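Local coordinates for hypothetical protein (Shewanella oneidensis, PDB 2OOJ), which is of unknown function but belongs to the DUF3224 family, grouped with the allene-oxide-cyclase-like beta barrels, at residues Thr16-Tyr21 with Arg32-Lys37; Gly63-Glu68 with Gln84-Met89. All blocks are in the same frame, centred on the assembly; numbering follows the deposited sequence. Where two conformers were deposited one is given.

Contact 1 (Thr16-Tyr21 with Arg32-Lys37); sequences TPENAY and RMALDK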
ATOM      1  N   THR B  16      12.491  -4.255 -10.462  1.00 40.05           N
ATOM      2  CA  THR B  16      12.365  -4.419 -11.895  1.00 37.66           C
ATOM      3  C   THR B  16      11.114  -3.713 -12.403  1.00 37.85           C
ATOM      4  O   THR B  16      10.002  -4.077 -12.005  1.00 36.09           O
ATOM      5  CB  THR B  16      12.259  -5.865 -12.246  1.00 39.16           C
ATOM      6  OG1 THR B  16      13.416  -6.541 -11.720  1.00 43.57           O
ATOM      7  CG2 THR B  16      12.156  -6.038 -13.769  1.00 41.94           C
ATOM      8  N   PRO B  17      11.284  -2.702 -13.289  1.00 37.60           N
ATOM      9  CA  PRO B  17      10.140  -1.977 -13.752  1.00 35.31           C
ATOM     10  C   PRO B  17       9.151  -2.857 -14.476  1.00 36.46           C
ATOM     11  O   PRO B  17       9.533  -3.787 -15.218  1.00 37.92           O
ATOM     12  CB  PRO B  17      10.756  -0.930 -14.694  1.00 38.05           C
ATOM     13  CG  PRO B  17      12.113  -0.755 -14.204  1.00 39.98           C
ATOM     14  CD  PRO B  17      12.518  -2.135 -13.863  1.00 38.45           C
ATOM     15  N   GLU B  18       7.871  -2.585 -14.239  1.00 35.12           N
ATOM     16  CA  GLU B  18       6.790  -3.243 -14.944  1.00 33.13           C
ATOM     17  C   GLU B  18       5.827  -2.159 -15.460  1.00 34.84           C
ATOM     18  O   GLU B  18       5.911  -0.982 -15.073  1.00 35.90           O
ATOM     19  CB  GLU B  18       6.041  -4.210 -14.019  1.00 29.26           C
ATOM     20  CG  GLU B  18       6.896  -5.265 -13.389  1.00 30.83           C
ATOM     21  CD  GLU B  18       6.143  -6.074 -12.297  1.00 38.99           C
ATOM     22  OE1 GLU B  18       5.606  -5.475 -11.335  1.00 32.15           O
ATOM     23  OE2 GLU B  18       6.070  -7.307 -12.412  1.00 35.92           O
ATOM     24  N   ASN B  19       4.875  -2.567 -16.280  1.00 36.24           N
ATOM     25  CA  ASN B  19       3.928  -1.623 -16.863  1.00 35.70           C
ATOM     26  C   ASN B  19       2.770  -1.319 -15.905  1.00 34.87           C
ATOM     27  O   ASN B  19       1.992  -2.207 -15.560  1.00 35.15           O
ATOM     28  CB  ASN B  19       3.413  -2.180 -18.192  1.00 40.46           C
ATOM     29  CG  ASN B  19       2.616  -1.155 -18.979  1.00 48.30           C
ATOM     30  OD1 ASN B  19       1.396  -1.269 -19.106  1.00 61.55           O
ATOM     31  ND2 ASN B  19       3.300  -0.121 -19.474  1.00 63.47           N
ATOM     32  N   ALA B  20       2.667  -0.070 -15.467  1.00 31.61           N
ATOM     33  CA  ALA B  20       1.531   0.354 -14.662  1.00 34.14           C
ATOM     34  C   ALA B  20       0.267   0.477 -15.501  1.00 34.14           C
ATOM     35  O   ALA B  20       0.288   1.024 -16.611  1.00 36.73           O
ATOM     36  CB  ALA B  20       1.838   1.678 -13.988  1.00 30.54           C
ATOM     37  N   TYR B  21      -0.841  -0.007 -14.957  1.00 32.75           N
ATOM     38  CA  TYR B  21      -2.144   0.102 -15.590  1.00 34.31           C
ATOM     39  C   TYR B  21      -2.594   1.522 -15.847  1.00 35.23           C
ATOM     40  O   TYR B  21      -3.100   1.837 -16.923  1.00 35.22           O
ATOM     41  CB  TYR B  21      -3.174  -0.618 -14.732  1.00 35.68           C
ATOM     42  CG  TYR B  21      -4.568  -0.625 -15.295  1.00 31.96           C
ATOM     43  CD1 TYR B  21      -4.875  -1.366 -16.418  1.00 36.82           C
ATOM     44  CD2 TYR B  21      -5.586   0.116 -14.690  1.00 30.50           C
ATOM     45  CE1 TYR B  21      -6.168  -1.382 -16.932  1.00 35.07           C
ATOM     46  CE2 TYR B  21      -6.886   0.094 -15.179  1.00 32.24           C
ATOM     47  CZ  TYR B  21      -7.167  -0.667 -16.301  1.00 35.44           C
ATOM     48  OH  TYR B  21      -8.451  -0.692 -16.809  1.00 34.79           O
ATOM     49  N   ARG B  32       4.835   0.648 -11.384  1.00 31.08           N
ATOM     50  CA  ARG B  32       4.688  -0.670 -10.833  1.00 29.43           C
ATOM     51  C   ARG B  32       6.041  -1.330 -10.987  1.00 31.83           C
ATOM     52  O   ARG B  32       6.638  -1.245 -12.044  1.00 31.45           O
ATOM     53  CB  ARG B  32       3.636  -1.490 -11.576  1.00 29.45           C
ATOM     54  CG  ARG B  32       3.479  -2.884 -10.972  1.00 30.78           C
ATOM     55  CD  ARG B  32       2.255  -3.551 -11.451  1.00 34.61           C
ATOM     56  NE  ARG B  32       2.241  -3.716 -12.907  1.00 31.25           N
ATOM     57  CZ  ARG B  32       2.538  -4.841 -13.543  1.00 35.73           C
ATOM     58  NH1 ARG B  32       2.900  -5.919 -12.877  1.00 33.29           N
ATOM     59  NH2 ARG B  32       2.468  -4.891 -14.876  1.00 36.63           N
HETATM   60  N   MSE B  33       6.470  -2.034  -9.952  0.50 32.78           N
HETATM   61  CA  MSE B  33       7.724  -2.734 -10.006  0.50 35.01           C
HETATM   62  C   MSE B  33       7.646  -4.081  -9.351  0.50 34.46           C
HETATM   63  O   MSE B  33       6.811  -4.333  -8.479  0.50 32.03           O
HETATM   64  CB  MSE B  33       8.800  -1.880  -9.372  0.50 34.37           C
HETATM   65  CG  MSE B  33       9.065  -0.658 -10.203  0.50 38.68           C
HETATM   66 SE   MSE B  33      10.896  -0.238 -10.241  0.38 48.44          SE
HETATM   67  CE  MSE B  33      10.923   0.809  -8.738  0.50 33.70           C
ATOM     68  N   ALA B  34       8.485  -4.977  -9.842  1.00 31.80           N
ATOM     69  CA  ALA B  34       8.646  -6.267  -9.223  1.00 32.58           C
ATOM     70  C   ALA B  34       9.737  -6.109  -8.209  1.00 32.64           C
ATOM     71  O   ALA B  34      10.739  -5.429  -8.452  1.00 33.99           O
ATOM     72  CB  ALA B  34       9.033  -7.337 -10.249  1.00 30.19           C
ATOM     73  N   LEU B  35       9.559  -6.768  -7.071  1.00 33.54           N
ATOM     74  CA  LEU B  35      10.510  -6.656  -5.979  1.00 34.59           C
ATOM     75  C   LEU B  35      11.131  -8.010  -5.740  1.00 32.67           C
ATOM     76  O   LEU B  35      10.407  -8.989  -5.575  1.00 35.50           O
ATOM     77  CB  LEU B  35       9.808  -6.254  -4.683  1.00 34.85           C
ATOM     78  CG  LEU B  35       9.078  -4.933  -4.487  1.00 42.21           C
ATOM     79  CD1 LEU B  35       8.662  -4.865  -3.011  1.00 37.86           C
ATOM     80  CD2 LEU B  35       9.968  -3.776  -4.885  1.00 41.78           C
ATOM     81  N   ASP B  36      12.452  -8.050  -5.645  1.00 32.93           N
ATOM     82  CA  ASP B  36      13.196  -9.249  -5.229  1.00 34.03           C
ATOM     83  C   ASP B  36      14.172  -8.801  -4.143  1.00 33.97           C
ATOM     84  O   ASP B  36      15.019  -7.968  -4.388  1.00 37.53           O
ATOM     85  CB  ASP B  36      13.961  -9.903  -6.400  1.00 35.19           C
ATOM     86  CG  ASP B  36      13.030 -10.605  -7.390  1.00 38.92           C
ATOM     87  OD1 ASP B  36      12.572 -11.722  -7.110  1.00 40.08           O
ATOM     88  OD2 ASP B  36      12.711 -10.019  -8.439  1.00 42.69           O
ATOM     89  N   LYS B  37      14.024  -9.328  -2.934  1.00 33.76           N
ATOM     90  CA  LYS B  37      14.864  -8.929  -1.808  1.00 30.77           C
ATOM     91  C   LYS B  37      15.535 -10.119  -1.152  1.00 31.17           C
ATOM     92  O   LYS B  37      15.041 -11.250  -1.227  1.00 31.64           O
ATOM     93  CB  LYS B  37      14.069  -8.250  -0.697  1.00 31.45           C
ATOM     94  CG  LYS B  37      13.366  -6.997  -1.023  1.00 38.38           C
ATOM     95  CD  LYS B  37      12.982  -6.312   0.331  1.00 43.39           C
ATOM     96  CE  LYS B  37      11.962  -5.232   0.119  1.00 48.93           C
ATOM     97  NZ  LYS B  37      11.383  -4.761   1.412  1.00 47.18           N
TER
HETATM   98  O   HOH W   1      13.044  -7.381  -9.260  1.00 33.39           O
HETATM   99  O   HOH W   2       6.261   1.182 -13.873  1.00 36.45           O
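The loop end of the beta hairpin made by strands 5-18 and 29-39 is where Thr16 pairs with Ala34 and Glu18 and Asn19 meet Arg32, in a curled antiparallel sheet consistent with the AOC barrel clan. Thr16 and Ala34 form a hydrogen-bonded pair, Ala34 N giving to Thr16 O at 2.8 Å and Thr16 N to Ala34 O at 2.9 Å. Glu18 N also bonds Arg32 O, at 2.9 Å, and the Arg32 side chain adds a grip on the chain just beyond. Its CG stands anti to the backbone N (chi1 -179°), and a bend at chi3 (60°) turns the chain at NE. The Arg32 guanidinium grips Asn19 O side-on: NH2 at 2.8 Å and NE at 3.1 Å both donate from the same face of that carbonyl, with the oxygen close to the guanidinium plane. Glu18 CB lies over the centre of one guanidinium face. Glu18 OE1 forms a salt bridge to Arg32 NH1 at 3.1 Å, but well out of the guanidinium plane, so charge rather than a directed N-H holds it. A leucine in place of Arg32 would probably leave Asn19 O without both donors and set the like charges of Glu18 and Glu50, a second salt-bridge partner of NH1, against each other. On the same side of the sheet, Glu18 OE2 comes within 3.7 Å of Ala34 CB.

Contact 2 (Gly63-Glu68 with Gln84-Met89); sequences GYVAIE and QHFGIM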
ATOM      1  N   GLY B  63       4.368   8.745  -2.896  1.00 26.02           N
ATOM      2  CA  GLY B  63       3.806   7.650  -2.070  1.00 27.94           C
ATOM      3  C   GLY B  63       4.161   6.344  -2.698  1.00 28.90           C
ATOM      4  O   GLY B  63       4.421   6.304  -3.902  1.00 29.39           O
ATOM      5  N   TYR B  64       4.262   5.282  -1.886  1.00 25.20           N
ATOM      6  CA  TYR B  64       4.344   3.956  -2.441  1.00 25.30           C
ATOM      7  C   TYR B  64       3.641   2.955  -1.493  1.00 24.56           C
ATOM      8  O   TYR B  64       3.434   3.238  -0.306  1.00 23.37           O
ATOM      9  CB  TYR B  64       5.795   3.581  -2.676  1.00 30.81           C
ATOM     10  CG  TYR B  64       6.514   2.961  -1.507  1.00 32.57           C
ATOM     11  CD1 TYR B  64       7.152   3.723  -0.549  1.00 39.75           C
ATOM     12  CD2 TYR B  64       6.567   1.584  -1.387  1.00 38.27           C
ATOM     13  CE1 TYR B  64       7.819   3.095   0.539  1.00 38.16           C
ATOM     14  CE2 TYR B  64       7.201   0.966  -0.345  1.00 40.62           C
ATOM     15  CZ  TYR B  64       7.831   1.716   0.617  1.00 41.01           C
ATOM     16  OH  TYR B  64       8.474   1.025   1.654  1.00 44.20           O
ATOM     17  N   VAL B  65       3.267   1.838  -2.065  1.00 24.45           N
ATOM     18  CA  VAL B  65       2.711   0.669  -1.343  1.00 24.66           C
ATOM     19  C   VAL B  65       3.375  -0.569  -1.961  1.00 27.05           C
ATOM     20  O   VAL B  65       3.919  -0.479  -3.065  1.00 26.84           O
ATOM     21  CB  VAL B  65       1.191   0.596  -1.439  1.00 25.03           C
ATOM     22  CG1 VAL B  65       0.549   1.828  -0.891  1.00 26.42           C
ATOM     23  CG2 VAL B  65       0.664   0.325  -2.861  1.00 20.57           C
ATOM     24  N   ALA B  66       3.377  -1.679  -1.232  1.00 23.87           N
ATOM     25  CA  ALA B  66       3.975  -2.923  -1.691  1.00 22.75           C
ATOM     26  C   ALA B  66       3.433  -4.047  -0.824  1.00 23.39           C
ATOM     27  O   ALA B  66       3.057  -3.795   0.304  1.00 23.78           O
ATOM     28  CB  ALA B  66       5.487  -2.843  -1.565  1.00 23.36           C
ATOM     29  N   ILE B  67       3.435  -5.264  -1.371  1.00 23.18           N
ATOM     30  CA  ILE B  67       3.190  -6.516  -0.666  1.00 23.36           C
ATOM     31  C   ILE B  67       4.242  -7.485  -1.147  1.00 28.21           C
ATOM     32  O   ILE B  67       4.474  -7.623  -2.346  1.00 26.51           O
ATOM     33  CB  ILE B  67       1.773  -7.079  -0.971  1.00 24.24           C
ATOM     34  CG1 ILE B  67       0.737  -6.168  -0.277  1.00 29.58           C
ATOM     35  CG2 ILE B  67       1.587  -8.510  -0.497  1.00 29.11           C
ATOM     36  CD1 ILE B  67      -0.690  -6.634  -0.414  1.00 29.47           C
ATOM     37  N   GLU B  68       4.901  -8.131  -0.199  1.00 28.32           N
ATOM     38  CA  GLU B  68       5.916  -9.097  -0.497  1.00 30.56           C
ATOM     39  C   GLU B  68       5.725 -10.332   0.363  1.00 28.87           C
ATOM     40  O   GLU B  68       5.373 -10.236   1.510  1.00 26.86           O
ATOM     41  CB  GLU B  68       7.322  -8.524  -0.313  1.00 30.56           C
ATOM     42  CG  GLU B  68       7.648  -8.078   1.063  1.00 32.61           C
ATOM     43  CD  GLU B  68       9.033  -7.422   1.208  1.00 40.06           C
ATOM     44  OE1 GLU B  68      10.047  -8.064   0.884  1.00 46.36           O
ATOM     45  OE2 GLU B  68       9.112  -6.278   1.708  1.00 34.99           O
ATOM     46  N   GLN B  84       3.617  -5.849   4.308  1.00 24.88           N
ATOM     47  CA  GLN B  84       2.758  -4.877   3.630  1.00 24.52           C
ATOM     48  C   GLN B  84       3.215  -3.514   3.979  1.00 24.05           C
ATOM     49  O   GLN B  84       3.368  -3.209   5.172  1.00 26.10           O
ATOM     50  CB  GLN B  84       1.296  -5.081   4.040  1.00 25.50           C
ATOM     51  CG  GLN B  84       0.289  -4.204   3.211  1.00 26.50           C
ATOM     52  CD  GLN B  84      -1.142  -4.644   3.423  1.00 25.61           C
ATOM     53  OE1 GLN B  84      -1.500  -5.780   3.111  1.00 34.70           O
ATOM     54  NE2 GLN B  84      -1.981  -3.737   3.907  1.00 24.99           N
ATOM     55  N   HIS B  85       3.521  -2.723   2.939  1.00 25.43           N
ATOM     56  CA  HIS B  85       4.104  -1.403   3.063  1.00 25.49           C
ATOM     57  C   HIS B  85       3.153  -0.271   2.644  1.00 24.42           C
ATOM     58  O   HIS B  85       2.463  -0.342   1.631  1.00 23.45           O
ATOM     59  CB  HIS B  85       5.321  -1.221   2.125  1.00 25.42           C
ATOM     60  CG  HIS B  85       6.338  -2.320   2.148  1.00 28.03           C
ATOM     61  ND1 HIS B  85       7.687  -2.047   2.190  1.00 28.81           N
ATOM     62  CD2 HIS B  85       6.230  -3.667   2.032  1.00 30.84           C
ATOM     63  CE1 HIS B  85       8.364  -3.180   2.107  1.00 33.70           C
ATOM     64  NE2 HIS B  85       7.503  -4.180   2.030  1.00 30.85           N
ATOM     65  N   PHE B  86       3.205   0.834   3.375  1.00 23.12           N
ATOM     66  CA  PHE B  86       2.527   2.033   2.972  1.00 26.20           C
ATOM     67  C   PHE B  86       3.447   3.152   3.377  1.00 27.80           C
ATOM     68  O   PHE B  86       3.712   3.318   4.560  1.00 28.70           O
ATOM     69  CB  PHE B  86       1.215   2.138   3.708  1.00 30.19           C
ATOM     70  CG  PHE B  86       0.429   3.403   3.463  1.00 28.45           C
ATOM     71  CD1 PHE B  86       0.704   4.558   4.166  1.00 32.29           C
ATOM     72  CD2 PHE B  86      -0.673   3.376   2.624  1.00 30.47           C
ATOM     73  CE1 PHE B  86      -0.078   5.705   3.990  1.00 33.00           C
ATOM     74  CE2 PHE B  86      -1.480   4.505   2.441  1.00 31.91           C
ATOM     75  CZ  PHE B  86      -1.166   5.677   3.120  1.00 29.12           C
ATOM     76  N   GLY B  87       3.955   3.881   2.386  1.00 28.92           N
ATOM     77  CA  GLY B  87       4.916   4.958   2.605  1.00 26.17           C
ATOM     78  C   GLY B  87       4.409   6.221   1.947  1.00 28.42           C
ATOM     79  O   GLY B  87       3.955   6.197   0.809  1.00 24.46           O
ATOM     80  N   ILE B  88       4.421   7.302   2.703  1.00 27.47           N
ATOM     81  CA  ILE B  88       4.101   8.648   2.245  1.00 31.78           C
ATOM     82  C   ILE B  88       5.279   9.564   2.584  1.00 33.16           C
ATOM     83  O   ILE B  88       5.643   9.715   3.745  1.00 33.37           O
ATOM     84  CB  ILE B  88       2.838   9.197   2.941  1.00 31.45           C
ATOM     85  CG1 ILE B  88       1.602   8.407   2.539  1.00 35.41           C
ATOM     86  CG2 ILE B  88       2.572  10.659   2.535  1.00 35.23           C
ATOM     87  CD1 ILE B  88       1.076   8.746   1.150  1.00 32.36           C
HETATM   88  N   MSE B  89       5.862  10.182   1.566  1.00 35.59           N
HETATM   89  CA  MSE B  89       6.989  11.068   1.723  1.00 39.19           C
HETATM   90  C   MSE B  89       6.548  12.518   1.479  1.00 37.63           C
HETATM   91  O   MSE B  89       5.826  12.819   0.514  1.00 29.08           O
HETATM   92  CB  MSE B  89       8.054  10.683   0.708  1.00 37.30           C
HETATM   93  CG  MSE B  89       9.377  11.306   0.957  1.00 45.99           C
HETATM   94 SE   MSE B  89      10.514  10.935  -0.524  0.75 49.98          SE
HETATM   95  CE  MSE B  89      10.417   8.871  -0.594  1.00 53.34           C
TER
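His85 sits between Tyr64 and Glu68 on one face of an antiparallel strand pair, 63-68 with 84-89, in the curled sheet of this barrel-like fold. Each ring nitrogen has a partner. NE2 donates to Glu68 OE2 at 2.7 Å, meeting the anti lone pair of that oxygen, with the carboxylate and imidazole planes only 19° apart; ND1 shares a longer hydrogen bond with Tyr64 OH at 3.2 Å, in which either could be the donor. Ala66 CB lies over one face of the imidazole, a CH-pi contact of 4.1 Å to the ring centroid. Together the two edge partners and this methyl would resist rotation of the ring. One shell out, Lys37 forms a salt bridge with the same OE2, and Ser47 bonds Glu68 OE1, so both carboxylate oxygens are held; the lysine and carboxylate are likely to favour each other's charged forms. The Tyr64 ring reaches His85 by leaning back over Gly87, its CG between the backbone N and the carbonyl carbon (chi1 87°). Tyr64 CE1 thereby lies 4.0 Å from Gly87 CA, against a residue with no side chain. On the other face, Ile67 and Gln84 lie side by side, and Gln84 NE2 bonds Gly87 O of the second subunit. Near them, Val65 CG1 touches Phe86 CD2 at 4.0 Å.

In the fold
Contacts 1 and 2 belong to the same antiparallel sheet, their centres about 13 Å apart, with strand 43-55 running between strands 29-39 and 62-71. Lys37, from the 32-37 segment, is the bridge between them: its NZ stands 2.7 Å from Glu68 OE2 of contact 2 and packs against His85 CE1 at 3.5 Å. Next to this, Leu35 CD1 rests on Ala66 CB at 4.0 Å. Both contacts also reach the second subunit, contact 1 where Asp36 bonds Tyr21 of that subunit. An acetate lies about 4 Å from the side chain of Ala20 and another about 4 Å from that of Ile67; both probably come from the crystallisation liquor.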